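Local coordinates for protein peptidase S15/CocE/NonD (Thaumarchaeota archaeon SCGC AB-539-E09, PDB 4PF1) that probably cleaves amino-terminal residues from peptides as a serine aminopeptidase of the S15 family with an alpha/beta hydrolase fold, at residues Lys506-Trp511 with Met573-Ser578; Val458-His463 with Gly522-Met527; Tyr210-Glu215 with Arg248-Ile253; Arg107-Ser112 with Arg218-Lys223. All blocks are in the same frame, centred on the assembly; numbering follows the deposited sequence.

Interaction 1. Residues Lys506-Trp511 with Met573-Ser578; sequences KIIDVW and MVQVQS
Lys506 and Gln575 face each other as a hydrogen-bonded antiparallel pair, with Lys506 N giving to Gln575 O over 2.9 Å and Gln575 N returning to Lys506 O. Ile508 and Met573 repeat the exchange two residues along each strand, where Ile508 N lies 2.8 Å from Met573 O. Between them Ile507 and Val574 form a non-hydrogen-bonded pair, and the CA-H of Val574 points at Lys506 O.

The polar side chains meet on the face that carries Lys506, Ile508, Met573 and Gln575. Beyond CG the lysine runs extended (chi2 180°) across the glutamine chains, and its ammonium reaches two amide oxygens: NZ is 2.7 Å from Gln577 OE1, standing above that carbonyl plane, and 3.3 Å from Gln575 OE1. Gln461 OE1 accepts from NZ as well, so three neutral amide oxygens hold the buried ammonium; Gln575 OE1 is also bonded to Thr464 OG1. Within strand 571-577 a weak bond from Gln575 NE2 to Met573 SD spans 3.3 Å. A methionine in place of Lys506 would probably leave Gln577 OE1 without its lysine donor and Gln575 OE1 with Thr464 alone of these two partners.

Apolar contacts fill the same face. Ile508 and Met573 lie side by side, CB to CB at 3.7 Å, and Val510 CG2 closes on Met573 CB at 3.6 Å. The Ile508 CD1 methyl rests 3.7 Å from Gln575 CD.

The ladder joins the two central strands, 502-510 and 571-577, of a four-stranded antiparallel sheet, an all-beta element of the C-terminal non-catalytic domain of S15 peptidases.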
# COMPACT_ATOMS: atom_id res chain seq x y z
N LYS A 506 15.95 12.14 -25.92
CA LYS A 506 14.71 11.54 -25.42
C LYS A 506 13.49 12.05 -26.16
O LYS A 506 13.35 13.26 -26.35
CB LYS A 506 14.51 11.84 -23.92
CG LYS A 506 15.69 11.59 -23.01
CD LYS A 506 15.28 11.95 -21.60
CE LYS A 506 16.44 12.22 -20.71
NZ LYS A 506 16.04 13.01 -19.51
N ILE A 507 12.57 11.14 -26.53
CA ILE A 507 11.26 11.50 -27.10
C ILE A 507 10.25 11.28 -26.00
O ILE A 507 10.24 10.22 -25.37
CB ILE A 507 10.91 10.73 -28.41
CG1 ILE A 507 11.80 11.21 -29.58
CG2 ILE A 507 9.41 10.87 -28.76
CD1 ILE A 507 11.78 10.31 -30.74
N ILE A 508 9.42 12.29 -25.72
CA ILE A 508 8.48 12.23 -24.61
C ILE A 508 7.06 12.60 -25.06
O ILE A 508 6.87 13.50 -25.89
CB ILE A 508 9.00 13.19 -23.49
CG1 ILE A 508 10.20 12.59 -22.74
CG2 ILE A 508 7.89 13.62 -22.52
CD1 ILE A 508 11.33 13.59 -22.48
N ASP A 509 6.07 11.91 -24.47
CA ASP A 509 4.67 12.25 -24.64
C ASP A 509 4.25 13.00 -23.38
O ASP A 509 4.21 12.41 -22.30
CB ASP A 509 3.80 11.00 -24.87
CG ASP A 509 2.30 11.28 -25.03
OD1 ASP A 509 1.79 12.19 -24.35
OD2 ASP A 509 1.65 10.56 -25.80
N VAL A 510 4.02 14.31 -23.49
CA VAL A 510 3.58 15.14 -22.37
C VAL A 510 2.06 15.01 -22.25
O VAL A 510 1.34 15.44 -23.14
CB VAL A 510 4.01 16.63 -22.48
CG1 VAL A 510 3.69 17.39 -21.20
CG2 VAL A 510 5.49 16.74 -22.81
N TRP A 511 1.59 14.42 -21.15
CA TRP A 511 0.17 14.23 -20.89
C TRP A 511 -0.50 15.61 -20.66
O TRP A 511 0.20 16.56 -20.31
CB TRP A 511 -0.04 13.28 -19.70
CG TRP A 511 0.22 11.83 -20.03
CD1 TRP A 511 1.34 11.30 -20.60
CD2 TRP A 511 -0.68 10.74 -19.82
NE1 TRP A 511 1.20 9.95 -20.75
CE2 TRP A 511 -0.03 9.57 -20.28
CE3 TRP A 511 -1.98 10.62 -19.27
CZ2 TRP A 511 -0.63 8.30 -20.21
CZ3 TRP A 511 -2.56 9.37 -19.21
CH2 TRP A 511 -1.89 8.22 -19.67
N MET A 573 7.54 16.01 -26.86
CA MET A 573 8.70 16.65 -26.24
C MET A 573 10.01 15.98 -26.63
O MET A 573 10.07 14.76 -26.80
CB MET A 573 8.54 16.65 -24.71
CG MET A 573 9.73 17.25 -23.96
SD MET A 573 9.46 17.30 -22.18
CE MET A 573 8.49 18.81 -22.04
N VAL A 574 11.06 16.79 -26.74
CA VAL A 574 12.42 16.34 -26.99
C VAL A 574 13.32 16.90 -25.86
O VAL A 574 13.30 18.11 -25.60
CB VAL A 574 12.93 16.73 -28.40
CG1 VAL A 574 14.44 16.49 -28.54
CG2 VAL A 574 12.17 15.96 -29.48
N GLN A 575 14.05 16.02 -25.18
CA GLN A 575 15.00 16.40 -24.13
C GLN A 575 16.40 15.95 -24.54
O GLN A 575 16.57 14.82 -25.02
CB GLN A 575 14.60 15.82 -22.76
CG GLN A 575 13.52 16.64 -22.05
CD GLN A 575 13.20 16.15 -20.65
OE1 GLN A 575 14.03 15.56 -19.96
NE2 GLN A 575 12.00 16.44 -20.19
N VAL A 576 17.40 16.84 -24.42
CA VAL A 576 18.80 16.54 -24.74
C VAL A 576 19.70 16.84 -23.52
O VAL A 576 19.61 17.91 -22.92
CB VAL A 576 19.29 17.27 -26.03
CG1 VAL A 576 20.82 17.24 -26.15
CG2 VAL A 576 18.66 16.65 -27.28
N GLN A 577 20.55 15.86 -23.15
CA GLN A 577 21.48 15.97 -22.03
C GLN A 577 22.81 15.27 -22.37
O GLN A 577 22.90 14.65 -23.44
CB GLN A 577 20.86 15.42 -20.73
CG GLN A 577 20.33 14.00 -20.83
CD GLN A 577 19.52 13.62 -19.61
OE1 GLN A 577 18.49 14.24 -19.31
NE2 GLN A 577 19.94 12.59 -18.91
N SER A 578 23.83 15.39 -21.50
CA SER A 578 25.16 14.84 -21.78
C SER A 578 25.63 13.74 -20.80
O SER A 578 26.80 13.32 -20.84
CB SER A 578 26.20 15.96 -21.83
OG SER A 578 26.07 16.72 -23.02

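Interaction 2. Residues Val458-His463 with Gly522-Met527; sequences VDDQRH and GGYQQM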
# COMPACT_ATOMS: atom_id res chain seq x y z
N VAL A 458 9.51 4.33 -18.87
CA VAL A 458 8.29 5.14 -18.95
C VAL A 458 8.27 6.18 -17.80
O VAL A 458 7.24 6.80 -17.55
CB VAL A 458 6.96 4.31 -19.03
CG1 VAL A 458 6.93 3.46 -20.29
CG2 VAL A 458 6.73 3.47 -17.79
N ASP A 459 9.44 6.41 -17.16
CA ASP A 459 9.60 7.38 -16.06
C ASP A 459 9.20 8.79 -16.47
O ASP A 459 9.40 9.19 -17.62
CB ASP A 459 11.07 7.42 -15.60
CG ASP A 459 11.44 6.53 -14.42
OD1 ASP A 459 10.58 5.74 -13.98
OD2 ASP A 459 12.58 6.63 -13.94
N ASP A 460 8.68 9.57 -15.50
CA ASP A 460 8.36 10.97 -15.68
C ASP A 460 9.68 11.73 -15.82
O ASP A 460 10.59 11.55 -15.00
CB ASP A 460 7.51 11.49 -14.50
CG ASP A 460 7.18 12.97 -14.52
OD1 ASP A 460 7.06 13.54 -15.64
OD2 ASP A 460 6.98 13.55 -13.44
N GLN A 461 9.84 12.48 -16.91
CA GLN A 461 11.07 13.20 -17.19
C GLN A 461 10.99 14.67 -16.75
O GLN A 461 11.84 15.48 -17.14
CB GLN A 461 11.45 13.07 -18.69
CG GLN A 461 11.79 11.63 -19.13
CD GLN A 461 12.90 11.00 -18.31
OE1 GLN A 461 14.06 11.40 -18.37
NE2 GLN A 461 12.55 9.99 -17.51
N ARG A 462 10.03 15.00 -15.86
CA ARG A 462 9.90 16.36 -15.32
C ARG A 462 11.11 16.74 -14.43
O ARG A 462 11.46 17.92 -14.36
CB ARG A 462 8.59 16.51 -14.52
CG ARG A 462 7.41 16.97 -15.38
CD ARG A 462 6.14 17.17 -14.57
NE ARG A 462 5.61 15.90 -14.06
CZ ARG A 462 4.35 15.69 -13.71
NH1 ARG A 462 3.45 16.66 -13.83
NH2 ARG A 462 3.96 14.50 -13.26
N HIS A 463 11.76 15.73 -13.78
CA HIS A 463 12.91 15.95 -12.88
C HIS A 463 14.15 16.47 -13.64
O HIS A 463 14.93 17.24 -13.07
CB HIS A 463 13.24 14.68 -12.06
CG HIS A 463 13.92 13.57 -12.82
ND1 HIS A 463 15.29 13.37 -12.71
CD2 HIS A 463 13.39 12.60 -13.59
CE1 HIS A 463 15.55 12.29 -13.45
NE2 HIS A 463 14.44 11.80 -14.00
N GLY A 522 -1.55 14.34 -14.57
CA GLY A 522 -1.55 15.66 -15.20
C GLY A 522 -0.15 16.24 -15.28
O GLY A 522 0.55 16.33 -14.27
N GLY A 523 0.26 16.60 -16.51
CA GLY A 523 1.58 17.17 -16.78
C GLY A 523 2.69 16.15 -16.97
O GLY A 523 3.81 16.52 -17.34
N TYR A 524 2.38 14.86 -16.73
CA TYR A 524 3.29 13.72 -16.81
C TYR A 524 4.09 13.71 -18.13
O TYR A 524 3.51 13.71 -19.22
CB TYR A 524 2.47 12.42 -16.62
CG TYR A 524 3.13 11.08 -16.91
CD1 TYR A 524 4.42 10.81 -16.47
CD2 TYR A 524 2.40 10.03 -17.45
CE1 TYR A 524 5.01 9.56 -16.66
CE2 TYR A 524 2.96 8.77 -17.63
CZ TYR A 524 4.27 8.54 -17.25
OH TYR A 524 4.82 7.30 -17.45
N GLN A 525 5.42 13.80 -18.00
CA GLN A 525 6.36 13.79 -19.12
C GLN A 525 6.84 12.36 -19.34
O GLN A 525 7.97 12.00 -18.98
CB GLN A 525 7.53 14.75 -18.86
CG GLN A 525 7.15 16.23 -19.01
CD GLN A 525 8.33 17.16 -18.83
OE1 GLN A 525 9.49 16.77 -18.93
NE2 GLN A 525 8.04 18.44 -18.63
N GLN A 526 5.95 11.53 -19.89
CA GLN A 526 6.18 10.11 -20.13
C GLN A 526 7.24 9.88 -21.20
O GLN A 526 7.00 10.18 -22.37
CB GLN A 526 4.87 9.43 -20.55
CG GLN A 526 4.98 7.91 -20.74
CD GLN A 526 4.20 7.44 -21.94
OE1 GLN A 526 3.02 7.76 -22.12
NE2 GLN A 526 4.85 6.66 -22.79
N MET A 527 8.39 9.29 -20.81
CA MET A 527 9.42 8.93 -21.77
C MET A 527 8.87 7.85 -22.70
O MET A 527 8.15 6.96 -22.23
CB MET A 527 10.71 8.48 -21.07
CG MET A 527 11.93 8.55 -21.98
SD MET A 527 13.48 8.66 -21.08
CE MET A 527 13.64 6.96 -20.49
O HOH W 1 1.31 14.35 -12.62
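Asp460 meets the edge of the Tyr524 ring, its CB 3.7 Å from Tyr524 CD1, with carboxylate and ring planes 69° apart. The phenol ends on the backbone, where Tyr524 OH gives a very short bond of 2.5 Å to Val458 O. Next to it, Asp460 OD1 accepts from Gln525 N at 2.9 Å, met on its anti side, and Gln461 N bonds Gln525 O at 2.8 Å. Gln461 then crosses Met527, its amide carbon CD 3.7 Å from Met527 SD.

The second shell fixes the carboxylate. Arg462 grips Asp460 OD2 side-on with NE and NH2, and OD2 lies in the guanidinium plane; NE, at 2.8 Å, uses the syn lone pair, whereas NH2 comes from above the carboxylate plane. One guanidinium face lies against the backbone of Gly523 and Tyr524, while NH1 reaches Gly522 O at 3.0 Å and a water ties NH2 to the same oxygen. Gly523 has positive phi, and a CB there would collide with NH1. Gln461 is the N-cap of the short helix, and Lys506 holds its amide end.

Arg439 forms a salt bridge with Asp459, and Pro442 of the second subunit packs on Arg462. A single backbone bridge, Asp460 with Gln526, thus sets the loop leading into helix 462-465 against the beginning of strand 525-534, an outermost strand of its four-stranded sheet, where it neighbours strand 502-510.

Interaction 3. Residues Tyr210-Glu215 with Arg248-Ile253; sequences YAYNQE and RGMESI
Tyr212 presents the rim of its ring to the loop 248-253, and Met250 and Ile253 close around that bump. Met250 CG lies in the ring plane at the edge, 3.7 Å from Tyr212 CD2; the sulfur follows as a Met-aromatic contact, SD 5.4 Å from the ring centroid and 78° off its normal. A bend at chi3 (69°) carries the Met250 methyl back toward the helix, so that CE sits 4.0 Å from Ala211 CB. Here the small alanine is the hollow and the methyl the bump.

Ile253 adds two branches. Its CD1 meets the same ring carbon, Tyr212 CD2, at 3.9 Å, while CG2 lies by Ala211 O and against Glu215 OE1, 3.4 Å away. That carboxylate oxygen also accepts from Phe255 N. Farther out on the ring, Arg248 O lies in plane, 3.4 Å from Tyr212 CE2, and a water links it to Tyr212 OH. A leucine in place of Tyr212 would probably open a gap beside Met250 and Arg248 and cost the water its phenol partner.

Phe23 of the third subunit meets both the Tyr212 ring, with planes about perpendicular, and Ile253, extending the packing to another chain. Within the subunit, the loop runs from a Schellman motif at Gly249, closing helix 241-247, to the N-cap Ile253 of helix 254-261, and its apolar side chains lie against the last turns of helix 204-215.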
# COMPACT_ATOMS: atom_id res chain seq x y z
N TYR A 210 26.63 -8.10 -12.95
CA TYR A 210 26.21 -9.28 -13.70
C TYR A 210 27.41 -10.18 -14.06
O TYR A 210 27.33 -11.39 -13.87
CB TYR A 210 25.43 -8.88 -14.96
CG TYR A 210 24.97 -10.05 -15.80
CD1 TYR A 210 25.73 -10.51 -16.88
CD2 TYR A 210 23.76 -10.68 -15.55
CE1 TYR A 210 25.31 -11.58 -17.65
CE2 TYR A 210 23.33 -11.75 -16.32
CZ TYR A 210 24.11 -12.20 -17.38
OH TYR A 210 23.69 -13.25 -18.15
N ALA A 211 28.51 -9.59 -14.58
CA ALA A 211 29.72 -10.36 -14.91
C ALA A 211 30.30 -10.99 -13.64
O ALA A 211 30.70 -12.15 -13.68
CB ALA A 211 30.75 -9.47 -15.59
N TYR A 212 30.26 -10.26 -12.51
CA TYR A 212 30.74 -10.75 -11.21
C TYR A 212 29.92 -11.95 -10.74
O TYR A 212 30.49 -12.99 -10.46
CB TYR A 212 30.66 -9.61 -10.17
CG TYR A 212 31.36 -9.91 -8.86
CD1 TYR A 212 30.70 -10.56 -7.82
CD2 TYR A 212 32.66 -9.47 -8.64
CE1 TYR A 212 31.34 -10.80 -6.60
CE2 TYR A 212 33.30 -9.70 -7.42
CZ TYR A 212 32.64 -10.36 -6.40
OH TYR A 212 33.26 -10.60 -5.20
N ASN A 213 28.58 -11.80 -10.68
CA ASN A 213 27.66 -12.84 -10.20
C ASN A 213 27.70 -14.10 -11.07
O ASN A 213 27.83 -15.20 -10.53
CB ASN A 213 26.22 -12.29 -10.12
CG ASN A 213 26.02 -11.25 -9.05
OD1 ASN A 213 26.75 -11.20 -8.06
ND2 ASN A 213 25.03 -10.39 -9.22
N GLN A 214 27.62 -13.95 -12.39
CA GLN A 214 27.60 -15.08 -13.32
C GLN A 214 29.00 -15.70 -13.56
O GLN A 214 29.07 -16.82 -14.07
CB GLN A 214 27.01 -14.65 -14.69
CG GLN A 214 25.53 -14.22 -14.64
CD GLN A 214 24.60 -15.37 -14.36
OE1 GLN A 214 23.96 -15.43 -13.31
NE2 GLN A 214 24.50 -16.31 -15.29
N GLU A 215 30.10 -14.97 -13.26
CA GLU A 215 31.43 -15.51 -13.60
C GLU A 215 32.43 -15.64 -12.44
O GLU A 215 33.52 -16.18 -12.67
CB GLU A 215 32.07 -14.69 -14.72
CG GLU A 215 31.25 -14.69 -15.99
CD GLU A 215 31.99 -14.22 -17.22
OE1 GLU A 215 33.00 -13.51 -17.08
OE2 GLU A 215 31.57 -14.62 -18.33
N ARG A 248 36.32 -4.59 -6.61
CA ARG A 248 35.69 -5.89 -6.37
C ARG A 248 36.61 -7.05 -6.76
O ARG A 248 36.23 -8.22 -6.61
CB ARG A 248 34.34 -5.98 -7.12
CG ARG A 248 33.13 -5.63 -6.26
CD ARG A 248 33.07 -4.15 -5.93
NE ARG A 248 31.81 -3.79 -5.28
CZ ARG A 248 31.57 -2.60 -4.74
NH1 ARG A 248 32.51 -1.66 -4.75
NH2 ARG A 248 30.40 -2.35 -4.18
N GLY A 249 37.83 -6.72 -7.21
CA GLY A 249 38.84 -7.68 -7.63
C GLY A 249 38.41 -8.51 -8.83
O GLY A 249 38.44 -9.74 -8.78
N MET A 250 37.97 -7.83 -9.91
CA MET A 250 37.43 -8.47 -11.11
C MET A 250 38.48 -8.67 -12.22
O MET A 250 38.11 -9.00 -13.35
CB MET A 250 36.25 -7.65 -11.66
CG MET A 250 35.04 -7.66 -10.77
SD MET A 250 33.64 -6.75 -11.45
CE MET A 250 33.19 -7.82 -12.82
N GLU A 251 39.78 -8.52 -11.88
CA GLU A 251 40.88 -8.67 -12.84
C GLU A 251 40.93 -10.08 -13.48
O GLU A 251 41.36 -10.20 -14.63
CB GLU A 251 42.23 -8.35 -12.18
CG GLU A 251 42.44 -6.87 -11.90
CD GLU A 251 41.91 -6.34 -10.58
OE1 GLU A 251 41.16 -7.08 -9.90
OE2 GLU A 251 42.25 -5.19 -10.22
N SER A 252 40.47 -11.12 -12.75
CA SER A 252 40.48 -12.52 -13.21
C SER A 252 39.14 -12.95 -13.88
O SER A 252 39.08 -14.06 -14.43
CB SER A 252 40.81 -13.45 -12.05
OG SER A 252 39.83 -13.37 -11.03
N ILE A 253 38.10 -12.10 -13.82
CA ILE A 253 36.80 -12.41 -14.44
C ILE A 253 36.90 -12.12 -15.95
O ILE A 253 37.19 -10.99 -16.35
CB ILE A 253 35.63 -11.66 -13.73
CG1 ILE A 253 35.34 -12.29 -12.34
CG2 ILE A 253 34.36 -11.63 -14.59
CD1 ILE A 253 34.79 -11.36 -11.31
O HOH W 2 35.07 -8.77 -4.27

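Interaction 4. Residues Arg107-Ser112 with Arg218-Lys223; sequences RGKYGS and RKNEIK
Tyr110 lays its ring beside the backbone of Lys219, Tyr110 CE1 coming 3.5 Å from Lys219 O, and carries its hydroxyl to Asn220, where Tyr110 OH is 3.1 Å from Asn220 CG. Ring and amide planes are only 20° apart, and the side chains pass at a slant. His70 stacks on the same tyrosine ring.

Arg218 O binds two donors from opposite faces of its carbonyl plane: Lys109 NZ at 2.8 Å and Tyr110 N at 3.0 Å. Bends at chi2 (-51°) and chi3 (-68°) curl the lysine chain round, and its ammonium also gives to Asn220 OD1 at 2.9 Å, almost in line with that C=O bond. Gln214 O takes a further bond from Lys109 NZ, while Gln214 OE1 accepts from Asn220 ND2, so the asparagine amide is held through both its oxygen and its nitrogen.

Lys109 to Ser112 form a type II' beta turn, closed by Ser112 N to Lys109 O, in the loop that follows strand 100-105 of the alpha/beta hydrolase sheet. The opposing loop follows helix 204-215 and lies against this turn.

Arg218 CG lies 3.4 Å from Gly108 O, and a weak bond joins Arg218 NH1 to Ser112 O; the same nitrogen also gives to Gly114 O. Lys219, which is exposed, makes a weak bond of 3.3 Å from its NZ to Tyr110 O, and a water bridges the two.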
# COMPACT_ATOMS: atom_id res chain seq x y z
N ARG A 107 26.62 -24.88 -21.10
CA ARG A 107 27.98 -25.30 -20.78
C ARG A 107 28.66 -24.34 -19.79
O ARG A 107 28.58 -23.11 -19.96
CB ARG A 107 28.81 -25.41 -22.08
CG ARG A 107 30.18 -26.06 -21.91
CD ARG A 107 30.93 -26.08 -23.23
NE ARG A 107 30.40 -27.09 -24.16
CZ ARG A 107 30.98 -28.26 -24.40
NH1 ARG A 107 30.43 -29.11 -25.25
NH2 ARG A 107 32.13 -28.57 -23.82
N GLY A 108 29.25 -24.90 -18.75
CA GLY A 108 30.00 -24.16 -17.74
C GLY A 108 29.20 -23.50 -16.63
O GLY A 108 29.79 -22.83 -15.78
N LYS A 109 27.85 -23.66 -16.63
CA LYS A 109 27.02 -23.03 -15.61
C LYS A 109 26.27 -24.03 -14.74
O LYS A 109 25.74 -25.03 -15.24
CB LYS A 109 26.01 -22.04 -16.23
CG LYS A 109 26.62 -20.69 -16.69
CD LYS A 109 27.48 -19.97 -15.62
CE LYS A 109 26.67 -19.45 -14.45
NZ LYS A 109 27.53 -19.14 -13.28
N TYR A 110 26.22 -23.72 -13.42
CA TYR A 110 25.51 -24.45 -12.36
C TYR A 110 25.76 -25.97 -12.38
O TYR A 110 26.83 -26.41 -11.95
CB TYR A 110 24.01 -24.13 -12.41
CG TYR A 110 23.68 -22.73 -11.93
CD1 TYR A 110 23.46 -22.47 -10.58
CD2 TYR A 110 23.60 -21.67 -12.82
CE1 TYR A 110 23.16 -21.18 -10.13
CE2 TYR A 110 23.29 -20.38 -12.38
CZ TYR A 110 23.06 -20.14 -11.03
OH TYR A 110 22.76 -18.88 -10.59
N GLY A 111 24.77 -26.74 -12.84
CA GLY A 111 24.84 -28.20 -12.86
C GLY A 111 25.64 -28.80 -13.99
O GLY A 111 25.95 -30.00 -13.95
N SER A 112 25.94 -28.00 -15.03
CA SER A 112 26.67 -28.48 -16.21
C SER A 112 28.18 -28.42 -16.04
O SER A 112 28.70 -27.58 -15.30
CB SER A 112 26.26 -27.68 -17.44
OG SER A 112 24.94 -27.98 -17.84
N ARG A 218 31.01 -21.02 -10.75
CA ARG A 218 30.16 -21.81 -11.64
C ARG A 218 28.68 -21.78 -11.19
O ARG A 218 27.79 -21.65 -12.02
CB ARG A 218 30.66 -23.26 -11.68
CG ARG A 218 29.90 -24.18 -12.66
CD ARG A 218 30.31 -25.64 -12.51
NE ARG A 218 31.74 -25.83 -12.76
CZ ARG A 218 32.26 -26.10 -13.96
NH1 ARG A 218 31.47 -26.23 -15.02
NH2 ARG A 218 33.57 -26.25 -14.10
N LYS A 219 28.44 -21.90 -9.86
CA LYS A 219 27.10 -22.01 -9.29
C LYS A 219 26.60 -20.72 -8.62
O LYS A 219 25.70 -20.79 -7.77
CB LYS A 219 27.07 -23.16 -8.25
CG LYS A 219 27.46 -24.53 -8.78
CD LYS A 219 27.22 -25.60 -7.72
CE LYS A 219 28.04 -26.84 -7.94
NZ LYS A 219 27.45 -27.72 -8.97
N ASN A 220 27.16 -19.53 -9.00
CA ASN A 220 26.80 -18.22 -8.42
C ASN A 220 26.84 -18.26 -6.87
O ASN A 220 25.87 -17.87 -6.20
CB ASN A 220 25.42 -17.74 -8.93
CG ASN A 220 25.42 -17.24 -10.36
OD1 ASN A 220 25.95 -17.88 -11.27
ND2 ASN A 220 24.77 -16.12 -10.59
N GLU A 221 27.96 -18.74 -6.31
CA GLU A 221 28.15 -18.85 -4.86
C GLU A 221 28.78 -17.59 -4.28
O GLU A 221 28.70 -17.37 -3.07
CB GLU A 221 29.00 -20.08 -4.52
CG GLU A 221 28.29 -21.40 -4.76
CD GLU A 221 29.16 -22.63 -4.56
OE1 GLU A 221 30.32 -22.62 -5.03
OE2 GLU A 221 28.66 -23.61 -3.96
N ILE A 222 29.45 -16.78 -5.13
CA ILE A 222 30.07 -15.52 -4.74
C ILE A 222 29.32 -14.40 -5.44
O ILE A 222 29.29 -14.36 -6.68
CB ILE A 222 31.60 -15.50 -5.05
CG1 ILE A 222 32.34 -16.57 -4.20
CG2 ILE A 222 32.19 -14.09 -4.82
CD1 ILE A 222 33.84 -16.79 -4.54
N LYS A 223 28.65 -13.52 -4.66
CA LYS A 223 27.82 -12.47 -5.23
C LYS A 223 28.30 -11.06 -4.87
O LYS A 223 28.90 -10.84 -3.81
CB LYS A 223 26.35 -12.66 -4.85
CG LYS A 223 25.69 -13.79 -5.63
CD LYS A 223 24.22 -13.95 -5.30
CE LYS A 223 23.68 -15.24 -5.86
NZ LYS A 223 22.21 -15.35 -5.66
O HOH W 3 28.37 -28.72 -11.37

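In the fold
Along the chain the four contacts fall into two crossed pairs. Interactions 3 and 4 come first, in the S15 peptidase part of the chain, their centres 13 Å apart; Gln214 of helix 204-215 connects them, and both reach the third subunit. Interactions 1 and 2 follow in the C-terminal non-catalytic domain, with centres 9 Å apart, and share the sheet in which strands 502-510 and 525-534 are neighbours. The pairs do not touch: interactions 1 and 4 are about 42 Å apart between centres, on opposite sides of the chain's centre. Each pair therefore ties together sequence-distant segments within its own region of the peptidase.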